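Local coordinates for glutathione peroxidase (Hypocrea jecorina, PDB 6VPD) that reduces hydroperoxides to alcohols with thioredoxin as electron donor, acting as a glutathione peroxidase-like thioredoxin peroxidase, at the interface of chains A and B. Sequence-based numbering; all coordinates share one arbitrary frame. Chains: chain A/B, Glutathione peroxidase.

The interface of chains A and B. Residues chain A 172-173; chain B 72-73, 76, 177.
A small loop-on-helix contact between two copies of the peroxidase, not related here by an exact two-fold, brings A:Thr173 against B:Ser72 and B:Ala76 on helix 64-80 of chain B; it forms part of the pairing in the deposited assembly, which may or may not be the biological one. The loop residue A:Thr173 follows strand 166-170 and loses 72 Å² of surface to chain B, more than any other residue of the patch. Its branched side chain lies over B:Ser72, the methyl toward the helix backbone and the hydroxyl toward the serine side chain. The methyl CG2 points toward chain B, where it sits 3.7 Å from the backbone carbonyl oxygen O of B:Ser72. The same CG2 of A:Thr173 lies 4.1 Å from the methyl CG2 of B:Val73. OG1 sits between its own backbone N and carbonyl carbon (chi1 63°), which puts it on the side of the B:Ser72 side chain, 3.6 Å from CB of B:Ser72. The two hydroxyls are modelled too near one another, and the details of their meeting are doubtful. B:Ser72 turns its OG away from its backbone N (chi1 160°), out from the helix toward the threonine. One helical turn further on, the methyl CB of B:Ala76 stands 4.3 Å from CB of A:Thr173 and gives the threonine a second, apolar neighbour. The other end of the patch is looser: OG of A:Ser172 approaches the aliphatic CG of B:Glu177 at 3.8 Å. The glutamate chain bends at CG, swinging its carboxylate aside from the serine and leaving a methylene to face it. With 141 Å² hidden in all, and about 22 Å between its centre and the predicted active-site B:Cys61, the patch appears to serve contact between the copies and to take no direct part in peroxide reduction.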
# COMPACT_ATOMS: atom_id res chain seq x y z
N SER A 172 -0.53 -4.85 0.96
CA SER A 172 -0.54 -4.36 2.35
C SER A 172 -1.83 -3.62 2.69
O SER A 172 -2.23 -3.58 3.86
CB SER A 172 0.66 -3.44 2.58
OG SER A 172 0.62 -2.31 1.73
N THR A 173 -2.49 -3.04 1.68
CA THR A 173 -3.71 -2.27 1.87
C THR A 173 -4.95 -3.15 2.03
O THR A 173 -6.01 -2.64 2.41
CB THR A 173 -3.90 -1.34 0.67
OG1 THR A 173 -4.06 -2.12 -0.53
CG2 THR A 173 -2.69 -0.41 0.51
N SER B 72 -5.78 1.96 -4.17
CA SER B 72 -5.67 1.00 -3.08
C SER B 72 -5.30 1.69 -1.77
O SER B 72 -5.79 1.30 -0.70
CB SER B 72 -4.65 -0.08 -3.48
OG SER B 72 -4.13 -0.78 -2.37
N VAL B 73 -4.44 2.71 -1.81
CA VAL B 73 -4.17 3.43 -0.57
C VAL B 73 -5.37 4.30 -0.19
O VAL B 73 -5.68 4.46 1.00
CB VAL B 73 -2.87 4.24 -0.71
CG1 VAL B 73 -2.57 5.01 0.57
CG2 VAL B 73 -1.72 3.31 -1.05
N ALA B 76 -8.07 2.32 1.52
CA ALA B 76 -7.57 1.98 2.85
C ALA B 76 -7.87 3.09 3.85
O ALA B 76 -8.69 2.91 4.77
CB ALA B 76 -6.07 1.68 2.80
N GLU B 177 2.08 3.68 -0.60
CA GLU B 177 2.01 3.01 0.71
C GLU B 177 2.96 3.65 1.71
O GLU B 177 2.74 3.55 2.92
CB GLU B 177 2.32 1.52 0.57
CG GLU B 177 1.34 0.78 -0.32
CD GLU B 177 1.70 0.89 -1.79
OE1 GLU B 177 2.75 0.34 -2.19
OE2 GLU B 177 0.95 1.54 -2.54